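Local structure of butyryl-CoA dehydrogenase (Marinomonas mediterranea, 6CXT) at residues V251-Q255 with L292-R296; Q260-Y264 with S334-H338; F327-I332 with S352-L357. The protein belongs to the acyl-CoA dehydrogenase family of flavoproteins and binds flavin-adenine dinucleotide between its subunits. One frame throughout, in Å; residues are numbered along the deposited sequence. Where two conformers were deposited one is given.

Contact 1. Residues V251-Q255 with L292-R296; sequences VGAMQ and LESAR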
loop_
_atom_site.group_PDB
_atom_site.type_symbol
_atom_site.label_atom_id
_atom_site.label_comp_id
_atom_site.label_asym_id
_atom_site.label_seq_id
_atom_site.Cartn_x
_atom_site.Cartn_y
_atom_site.Cartn_z
ATOM N N VAL B 251 10.339 -8.096 16.620
ATOM C CA VAL B 251 9.876 -6.855 17.246
ATOM C C VAL B 251 11.100 -6.134 17.855
ATOM O O VAL B 251 11.292 -4.927 17.645
ATOM C CB VAL B 251 8.824 -7.127 18.353
ATOM C CG1 VAL B 251 8.542 -5.861 19.176
ATOM C CG2 VAL B 251 7.513 -7.662 17.738
ATOM N N GLY B 252 11.956 -6.857 18.575
ATOM C CA GLY B 252 13.224 -6.267 19.018
ATOM C C GLY B 252 14.093 -5.787 17.850
ATOM O O GLY B 252 14.640 -4.648 17.880
ATOM N N ALA B 253 14.240 -6.616 16.807
ATOM C CA ALA B 253 15.053 -6.207 15.675
ATOM C C ALA B 253 14.498 -4.884 15.051
ATOM O O ALA B 253 15.278 -4.021 14.624
ATOM C CB ALA B 253 15.152 -7.307 14.619
ATOM N N MET B 254 13.188 -4.737 15.016
ATOM C CA MET B 254 12.559 -3.525 14.440
ATOM C C MET B 254 12.820 -2.301 15.337
ATOM O O MET B 254 12.977 -1.225 14.809
ATOM C CB MET B 254 11.038 -3.728 14.231
ATOM C CG MET B 254 10.824 -4.575 12.953
ATOM S SD MET B 254 9.053 -4.639 12.652
ATOM C CE MET B 254 8.483 -5.844 13.870
ATOM N N GLN B 255 12.837 -2.474 16.651
ATOM C CA GLN B 255 13.184 -1.333 17.574
ATOM C C GLN B 255 14.585 -0.853 17.236
ATOM O O GLN B 255 14.830 0.358 17.097
ATOM C CB GLN B 255 13.097 -1.738 19.065
ATOM C CG GLN B 255 13.340 -0.531 20.005
ATOM C CD GLN B 255 12.291 0.575 19.796
ATOM O OE1 GLN B 255 11.100 0.344 20.006
ATOM N NE2 GLN B 255 12.723 1.774 19.386
ATOM N N LEU B 292 5.615 -0.559 14.328
ATOM C CA LEU B 292 6.265 -1.238 15.414
ATOM C C LEU B 292 5.424 -1.238 16.702
ATOM O O LEU B 292 5.285 -2.283 17.369
ATOM C CB LEU B 292 7.644 -0.609 15.664
ATOM C CG LEU B 292 8.415 -1.173 16.876
ATOM C CD1 LEU B 292 8.585 -2.711 16.738
ATOM C CD2 LEU B 292 9.800 -0.523 16.902
ATOM N N GLU B 293 4.859 -0.085 17.076
ATOM C CA GLU B 293 3.976 -0.078 18.272
ATOM C C GLU B 293 2.841 -1.078 18.100
ATOM O O GLU B 293 2.532 -1.854 19.012
ATOM C CB GLU B 293 3.408 1.324 18.606
ATOM C CG GLU B 293 2.672 1.298 19.954
ATOM C CD GLU B 293 1.753 2.505 20.177
ATOM O OE1 GLU B 293 0.547 2.400 19.861
ATOM O OE2 GLU B 293 2.244 3.569 20.636
ATOM N N SER B 294 2.235 -1.045 16.918
ATOM C CA SER B 294 1.186 -1.954 16.571
ATOM C C SER B 294 1.630 -3.433 16.707
ATOM O O SER B 294 0.945 -4.210 17.396
ATOM C CB SER B 294 0.793 -1.691 15.125
ATOM O OG SER B 294 -0.126 -2.696 14.673
ATOM N N ALA B 295 2.745 -3.802 16.064
ATOM C CA ALA B 295 3.197 -5.225 16.055
ATOM C C ALA B 295 3.515 -5.691 17.490
ATOM O O ALA B 295 3.154 -6.831 17.881
ATOM C CB ALA B 295 4.411 -5.380 15.149
ATOM N N ARG B 296 4.152 -4.808 18.280
ATOM C CA ARG B 296 4.517 -5.104 19.679
ATOM C C ARG B 296 3.266 -5.339 20.528
ATOM O O ARG B 296 3.224 -6.274 21.327
ATOM C CB ARG B 296 5.379 -3.978 20.275
ATOM C CG ARG B 296 5.753 -4.236 21.715
ATOM C CD ARG B 296 6.615 -3.145 22.303
ATOM N NE ARG B 296 7.936 -3.084 21.685
ATOM C CZ ARG B 296 8.418 -2.025 21.056
ATOM N NH1 ARG B 296 7.683 -0.913 20.922
ATOM N NH2 ARG B 296 9.653 -2.041 20.597
HETATM O O HOH W 1 8.732 1.491 19.807
#
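Leu292 lies at the apolar centre of this helix pair. Its CD1 lies 3.7 Å from CB of Met254, 4.0 Å from CG1 of Val251 and 3.6 Å from the backbone O of Val251, so the branched end rests against one turn of the opposing helix. A beta-branched valine and a leucine suit this place, since both offer compact methyl groups to a buried seam. Beside them the long thioether of Met254 bends so that CE comes to 4.3 Å from CB of Ala295, whose small methyl lets the flexible chain lie close to the helix. The two helices run antiparallel, with local axes 10.1 Å apart at an angle of 159°, as neighbours do in the up-and-down helical bundle that forms the C-terminal domain of acyl-CoA dehydrogenases. Helix 313-338 packs against the same seam, where Met254 touches Ala326, Phe327 and Ser330. Further out, Val251 CG1 approaches NE of Arg296 at 3.8 Å, and polarity takes over. Arg296 leaves its helix extended through chi1 and chi2, then bends at chi3 (m), which brings its guanidinium nearer the other helix, and NH2 donates a 2.9 Å hydrogen bond to OE1 of Gln255, which sits near the guanidinium plane. Water 1 bridges the same two side chains, donating to Gln255 OE1 at 2.6 Å and accepting from Arg296 NH1 at 2.9 Å. The amide of glutamine can accept here and donate through NE2 to Asn259, while the arginine charge is met at NE by a salt bridge to Glu72 of helix 64-77.

Contact 2. Residues Q260-Y264 with S334-H338; sequences QCIEY and SIRVH. With FAD (flavin-adenine dinucleotide), chain D.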
loop_
_atom_site.group_PDB
_atom_site.type_symbol
_atom_site.label_atom_id
_atom_site.label_comp_id
_atom_site.label_asym_id
_atom_site.label_seq_id
_atom_site.Cartn_x
_atom_site.Cartn_y
_atom_site.Cartn_z
ATOM N N GLN B 260 18.233 3.104 14.881
ATOM C CA GLN B 260 19.246 3.437 13.867
ATOM C C GLN B 260 18.764 4.496 12.853
ATOM O O GLN B 260 19.498 5.432 12.536
ATOM C CB GLN B 260 19.762 2.194 13.093
ATOM C CG GLN B 260 20.595 1.291 13.991
ATOM C CD GLN B 260 20.871 -0.075 13.381
ATOM O OE1 GLN B 260 20.285 -0.468 12.363
ATOM N NE2 GLN B 260 21.719 -0.828 14.047
ATOM N N CYS B 261 17.552 4.360 12.316
ATOM C CA CYS B 261 17.043 5.380 11.383
ATOM C C CYS B 261 16.906 6.787 12.054
ATOM O O CYS B 261 17.131 7.767 11.373
ATOM C CB CYS B 261 15.652 4.974 10.823
ATOM S SG CYS B 261 15.957 3.616 9.649
ATOM N N ILE B 262 16.498 6.839 13.309
ATOM C CA ILE B 262 16.266 8.145 13.983
ATOM C C ILE B 262 17.636 8.814 14.147
ATOM O O ILE B 262 17.835 9.964 13.737
ATOM C CB ILE B 262 15.546 7.963 15.323
ATOM C CG1 ILE B 262 14.070 7.495 15.073
ATOM C CG2 ILE B 262 15.573 9.267 16.136
ATOM C CD1 ILE B 262 13.405 7.031 16.361
ATOM N N GLU B 263 18.587 8.028 14.646
ATOM C CA GLU B 263 19.980 8.529 14.823
ATOM C C GLU B 263 20.565 9.015 13.522
ATOM O O GLU B 263 21.102 10.150 13.421
ATOM C CB GLU B 263 20.849 7.467 15.536
ATOM C CG GLU B 263 22.358 7.784 15.658
ATOM C CD GLU B 263 22.684 9.021 16.516
ATOM O OE1 GLU B 263 23.834 9.529 16.410
ATOM O OE2 GLU B 263 21.817 9.502 17.298
ATOM N N TYR B 264 20.409 8.207 12.475
ATOM C CA TYR B 264 20.965 8.570 11.203
ATOM C C TYR B 264 20.276 9.800 10.614
ATOM O O TYR B 264 20.930 10.679 10.066
ATOM C CB TYR B 264 20.841 7.377 10.220
ATOM C CG TYR B 264 21.675 7.585 8.990
ATOM C CD1 TYR B 264 23.119 7.540 9.070
ATOM C CD2 TYR B 264 21.092 7.916 7.795
ATOM C CE1 TYR B 264 23.890 7.780 7.952
ATOM C CE2 TYR B 264 21.875 8.152 6.642
ATOM C CZ TYR B 264 23.283 8.076 6.765
ATOM O OH TYR B 264 24.089 8.259 5.678
ATOM N N SER B 334 14.606 1.100 6.304
ATOM C CA SER B 334 15.953 1.340 6.844
ATOM C C SER B 334 16.962 1.562 5.716
ATOM O O SER B 334 17.823 2.453 5.796
ATOM C CB SER B 334 16.394 0.180 7.729
ATOM O OG SER B 334 15.594 0.171 8.888
ATOM N N ILE B 335 16.888 0.744 4.654
ATOM C CA ILE B 335 17.763 0.982 3.515
ATOM C C ILE B 335 17.450 2.334 2.881
ATOM O O ILE B 335 18.385 3.122 2.607
ATOM C CB ILE B 335 17.695 -0.193 2.489
ATOM C CG1 ILE B 335 18.352 -1.438 3.121
ATOM C CG2 ILE B 335 18.365 0.159 1.182
ATOM C CD1 ILE B 335 18.075 -2.734 2.288
ATOM N N ARG B 336 16.204 2.616 2.629
ATOM C CA ARG B 336 15.850 3.876 2.054
ATOM C C ARG B 336 16.399 5.092 2.844
ATOM O O ARG B 336 16.908 5.982 2.278
ATOM C CB ARG B 336 14.343 3.982 1.909
ATOM C CG ARG B 336 13.680 3.029 0.942
ATOM C CD ARG B 336 12.235 3.408 0.848
ATOM N NE ARG B 336 11.342 2.506 0.161
ATOM C CZ ARG B 336 11.159 2.463 -1.140
ATOM N NH1 ARG B 336 11.889 3.181 -1.937
ATOM N NH2 ARG B 336 10.271 1.652 -1.634
ATOM N N VAL B 337 16.276 5.038 4.145
ATOM C CA VAL B 337 16.647 6.135 5.045
ATOM C C VAL B 337 18.180 6.282 4.971
ATOM O O VAL B 337 18.693 7.415 4.942
ATOM C CB VAL B 337 16.221 5.878 6.524
ATOM C CG1 VAL B 337 16.940 6.829 7.526
ATOM C CG2 VAL B 337 14.710 5.964 6.683
ATOM N N HIS B 338 18.900 5.162 4.926
ATOM C CA HIS B 338 20.362 5.199 4.997
ATOM C C HIS B 338 21.005 5.462 3.626
ATOM O O HIS B 338 22.215 5.692 3.569
ATOM C CB HIS B 338 20.886 3.877 5.579
ATOM C CG HIS B 338 20.767 3.807 7.057
ATOM N ND1 HIS B 338 19.583 3.483 7.696
ATOM C CD2 HIS B 338 21.664 4.079 8.036
ATOM C CE1 HIS B 338 19.777 3.507 9.005
ATOM N NE2 HIS B 338 21.031 3.865 9.236
HETATM P PA FAD D . 21.344 10.635 1.155
HETATM O O1A FAD D . 21.334 11.652 0.029
HETATM O O2A FAD D . 22.121 10.788 2.451
HETATM O O5B FAD D . 19.793 10.266 1.481
HETATM C C5B FAD D . 19.410 9.486 2.638
HETATM C C4B FAD D . 17.869 9.554 2.675
HETATM O O4B FAD D . 17.441 10.937 2.761
HETATM C C3B FAD D . 17.263 8.971 1.403
HETATM O O3B FAD D . 16.033 8.377 1.838
HETATM C C2B FAD D . 16.921 10.234 0.582
HETATM O O2B FAD D . 15.890 10.026 -0.416
HETATM C C1B FAD D . 16.553 11.252 1.702
HETATM N N9A FAD D . 16.701 12.622 1.166
HETATM C C8A FAD D . 17.857 13.278 0.879
HETATM N N7A FAD D . 17.571 14.495 0.294
HETATM C C5A FAD D . 16.217 14.603 0.191
HETATM C C6A FAD D . 15.230 15.598 -0.303
HETATM N N6A FAD D . 15.625 16.789 -0.879
HETATM N N1A FAD D . 13.905 15.274 -0.200
HETATM C C2A FAD D . 13.453 14.090 0.338
HETATM N N3A FAD D . 14.310 13.163 0.823
HETATM C C4A FAD D . 15.658 13.351 0.772
HETATM N N1 FAD D . 27.123 7.730 -7.331
HETATM C C2 FAD D . 27.988 8.131 -8.331
HETATM O O2 FAD D . 28.393 9.325 -8.267
HETATM N N3 FAD D . 28.415 7.315 -9.337
HETATM C C4 FAD D . 28.052 6.017 -9.378
HETATM O O4 FAD D . 28.457 5.295 -10.290
HETATM C C4X FAD D . 27.122 5.497 -8.317
HETATM N N5 FAD D . 26.724 4.207 -8.255
HETATM C C5X FAD D . 25.937 3.721 -7.255
HETATM C C6 FAD D . 25.586 2.345 -7.282
HETATM C C7 FAD D . 24.789 1.819 -6.244
HETATM C C7M FAD D . 24.453 0.348 -6.260
HETATM C C8 FAD D . 24.319 2.686 -5.150
HETATM C C8M FAD D . 23.461 2.137 -4.060
HETATM C C9 FAD D . 24.637 4.061 -5.134
HETATM C C9A FAD D . 25.435 4.597 -6.171
HETATM N N10 FAD D . 25.821 5.975 -6.194
HETATM C C10 FAD D . 26.669 6.437 -7.260
HETATM C "C1'" FAD D . 25.407 6.901 -5.150
HETATM C "C2'" FAD D . 23.908 7.239 -5.339
HETATM O "O2'" FAD D . 23.643 8.077 -6.476
HETATM C "C3'" FAD D . 23.380 7.802 -4.029
HETATM O "O3'" FAD D . 23.428 6.723 -3.073
HETATM C "C4'" FAD D . 22.022 8.524 -4.044
HETATM O "O4'" FAD D . 22.119 9.770 -4.807
HETATM C "C5'" FAD D . 21.557 8.864 -2.621
HETATM O "O5'" FAD D . 22.631 9.538 -1.953
HETATM P P FAD D . 23.064 9.052 -0.521
HETATM O O1P FAD D . 24.179 9.957 0.013
HETATM O O2P FAD D . 23.383 7.569 -0.474
HETATM O O3P FAD D . 21.813 9.256 0.463
HETATM O O HOH W 2 22.994 8.409 3.452
#
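The adenosine side of a flavin-adenine dinucleotide site borders this contact, where helix 313-338 reaches its C-terminal end. The ribose hydroxyl O3B of FAD donates a 2.6 Å hydrogen bond to the backbone O of Arg336, and FAD C5B lies 3.2 Å from Val337 O. Beside the cofactor the two helices run nearly parallel, 11° apart, with axes 9.8 Å from each other. Between them the rings of Tyr264 and His338 form an offset stack, centroids 4.5 Å apart and planes at 22°. His338 ND1 bonds back to Ser334 O at 2.8 Å, a bond that restrains the imidazole in the orientation in which it stacks; a flat imidazole can do both. Cys261 SG fits at the edge of that ring, 4.8 Å from its centroid, and packs 3.9 Å from Val337 CB. Tyr264 OH lies 2.5 Å from water 2, which is also 2.8 Å from His338 O and 2.7 Å from FAD O2A, so the tyrosine meets the pyrophosphate through solvent. Ser132 and Thr158 of a third subunit, another copy of this protein, bind the same FAD, a cofactor shared across a subunit interface as is typical of the acyl-CoA dehydrogenase family.

Contact 3. Residues F327-I332 with S352-L357; sequences FVQSGI and SIKDAL. With EDO (1,2-ethanediol), chain E.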
loop_
_atom_site.group_PDB
_atom_site.type_symbol
_atom_site.label_atom_id
_atom_site.label_comp_id
_atom_site.label_asym_id
_atom_site.label_seq_id
_atom_site.Cartn_x
_atom_site.Cartn_y
_atom_site.Cartn_z
ATOM N N PHE B 327 8.314 -6.212 9.620
ATOM C CA PHE B 327 9.734 -6.418 9.609
ATOM C C PHE B 327 10.259 -6.288 8.180
ATOM O O PHE B 327 11.300 -5.677 7.957
ATOM C CB PHE B 327 10.109 -7.760 10.312
ATOM C CG PHE B 327 11.585 -8.008 10.489
ATOM C CD1 PHE B 327 12.514 -6.954 10.657
ATOM C CD2 PHE B 327 12.048 -9.338 10.601
ATOM C CE1 PHE B 327 13.889 -7.212 10.889
ATOM C CE2 PHE B 327 13.403 -9.587 10.804
ATOM C CZ PHE B 327 14.326 -8.528 10.944
ATOM N N VAL B 328 9.521 -6.787 7.199
ATOM C CA VAL B 328 9.921 -6.591 5.792
ATOM C C VAL B 328 9.907 -5.066 5.462
ATOM O O VAL B 328 10.851 -4.535 4.858
ATOM C CB VAL B 328 8.925 -7.359 4.837
ATOM C CG1 VAL B 328 9.091 -6.921 3.370
ATOM C CG2 VAL B 328 9.189 -8.884 4.928
ATOM N N GLN B 329 8.870 -4.367 5.882
ATOM C CA GLN B 329 8.785 -2.937 5.582
ATOM C C GLN B 329 9.918 -2.177 6.293
ATOM O O GLN B 329 10.491 -1.255 5.723
ATOM C CB GLN B 329 7.421 -2.391 5.987
ATOM C CG GLN B 329 6.245 -3.027 5.233
ATOM C CD GLN B 329 4.918 -2.593 5.789
ATOM O OE1 GLN B 329 4.438 -3.149 6.795
ATOM N NE2 GLN B 329 4.294 -1.622 5.149
ATOM N N SER B 330 10.196 -2.575 7.531
ATOM C CA SER B 330 11.278 -1.973 8.318
ATOM C C SER B 330 12.648 -2.142 7.601
ATOM O O SER B 330 13.442 -1.191 7.471
ATOM C CB SER B 330 11.332 -2.633 9.713
ATOM O OG SER B 330 12.377 -1.999 10.495
ATOM N N GLY B 331 12.921 -3.375 7.111
ATOM C CA GLY B 331 14.152 -3.647 6.379
ATOM C C GLY B 331 14.256 -2.763 5.121
ATOM O O GLY B 331 15.334 -2.236 4.819
ATOM N N ILE B 332 13.176 -2.641 4.360
ATOM C CA ILE B 332 13.225 -1.823 3.179
ATOM C C ILE B 332 13.389 -0.324 3.564
ATOM O O ILE B 332 14.239 0.390 3.020
ATOM C CB ILE B 332 11.948 -2.006 2.339
ATOM C CG1 ILE B 332 11.911 -3.454 1.746
ATOM C CG2 ILE B 332 11.866 -0.949 1.217
ATOM C CD1 ILE B 332 10.474 -3.809 1.349
ATOM N N SER B 352 18.367 -6.693 7.937
ATOM C CA SER B 352 16.976 -6.712 8.301
ATOM C C SER B 352 16.139 -7.212 7.131
ATOM O O SER B 352 15.288 -8.082 7.369
ATOM C CB SER B 352 16.451 -5.322 8.748
ATOM O OG SER B 352 17.206 -5.015 9.871
ATOM N N ILE B 353 16.302 -6.652 5.915
ATOM C CA ILE B 353 15.419 -7.098 4.825
ATOM C C ILE B 353 15.673 -8.595 4.495
ATOM O O ILE B 353 14.720 -9.346 4.214
ATOM C CB ILE B 353 15.510 -6.240 3.523
ATOM C CG1 ILE B 353 14.431 -6.631 2.490
ATOM C CG2 ILE B 353 16.931 -6.274 2.896
ATOM C CD1 ILE B 353 12.941 -6.658 2.990
ATOM N N LYS B 354 16.945 -8.991 4.511
ATOM C CA LYS B 354 17.316 -10.385 4.163
ATOM C C LYS B 354 16.675 -11.366 5.142
ATOM O O LYS B 354 16.158 -12.413 4.735
ATOM C CB LYS B 354 18.855 -10.529 4.140
ATOM C CG LYS B 354 19.471 -9.765 2.949
ATOM C CD LYS B 354 20.934 -10.127 2.791
ATOM C CE LYS B 354 21.744 -9.452 3.885
ATOM N NZ LYS B 354 23.124 -10.016 3.785
ATOM N N ASP B 355 16.672 -10.999 6.407
ATOM C CA ASP B 355 16.109 -11.838 7.462
ATOM C C ASP B 355 14.625 -11.764 7.475
ATOM O O ASP B 355 13.956 -12.793 7.674
ATOM C CB ASP B 355 16.668 -11.431 8.849
ATOM C CG ASP B 355 18.175 -11.671 8.941
ATOM O OD1 ASP B 355 18.784 -12.348 8.044
ATOM O OD2 ASP B 355 18.789 -11.190 9.919
ATOM N N ALA B 356 14.080 -10.555 7.245
ATOM C CA ALA B 356 12.645 -10.338 7.281
ATOM C C ALA B 356 11.916 -11.162 6.223
ATOM O O ALA B 356 10.796 -11.669 6.471
ATOM C CB ALA B 356 12.284 -8.845 7.116
ATOM N N LEU B 357 12.541 -11.298 5.055
ATOM C CA LEU B 357 11.884 -12.016 3.975
ATOM C C LEU B 357 11.725 -13.532 4.329
ATOM O O LEU B 357 10.821 -14.174 3.789
ATOM C CB LEU B 357 12.618 -11.838 2.653
ATOM C CG LEU B 357 12.265 -10.446 2.037
ATOM C CD1 LEU B 357 13.283 -10.026 0.969
ATOM C CD2 LEU B 357 10.823 -10.446 1.486
HETATM C C1 EDO E . 22.751 -13.922 10.337
HETATM O O1 EDO E . 22.419 -15.050 11.161
HETATM C C2 EDO E . 22.237 -12.558 10.861
HETATM O O2 EDO E . 20.798 -12.692 10.931
HETATM O O HOH W 3 17.473 -3.980 5.576
#
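Gly331 forms the hollow that lets the two backbones come into contact: its CA is 4.0 Å from the CA of Ile353, and the antiparallel axes, 161° apart, close to 7.7 Å. A CB at position 331 would fall 2.6 Å from Ile353 N, a clash, whereas the bare CA accepts Ser352 CB at 3.7 Å. One turn along, Ala356 is the matching small bump. Its CB presses on the backbone of helix 313-338, 3.4 Å from both Phe327 O and Val328 N, and lies 3.8 Å from Val328 CG2. The same methyl makes a CH-pi contact with the Phe327 ring, 3.7 Å from the centroid and over the face, so the broad flat ring serves as a wall beside the alanine. On another flank Ile353 pushes CD1 between Val328 and Ile332, 3.9 Å from Val328 CG1 and 3.6 Å from Ile332 CG1; branched chains fill such a notch well. Where backbones are closest, water 3 spans the gap, donating to Gly331 O and accepting from Ile353 N, 2.9 Å each. Ser352 turns its hydroxyl to Asp257 of helix 248-267, and Ile353 also packs on Leu357 of the third subunit. With no direct hydrogen bond between the segments, cohesion here rests on close apolar fit, with the bridging water as the polar link.

In the fold
The C-terminal domain is laced by overlapping loops. From the N terminus, helix 248-267 supplies first 251-255 and then 260-264. Helix 279-306 answers the earlier one, closing contact 1 over 36 intervening residues while contact 2 is still open, so these two cross. Helix 313-338 then opens contact 3 with 327-332 before 334-338 closes contact 2, making a second crossing; helix 351-359 finally closes contact 3 over only 19 residues, in series with contact 1. Neighbouring contacts also pack together: Met254 SD lies 3.5 Å from the backbone N of Phe327, and Ile335 CD1 3.8 Å from Ile353 CG2. Four helices are thereby tied, and contacts 2 and 3 both reach the third subunit.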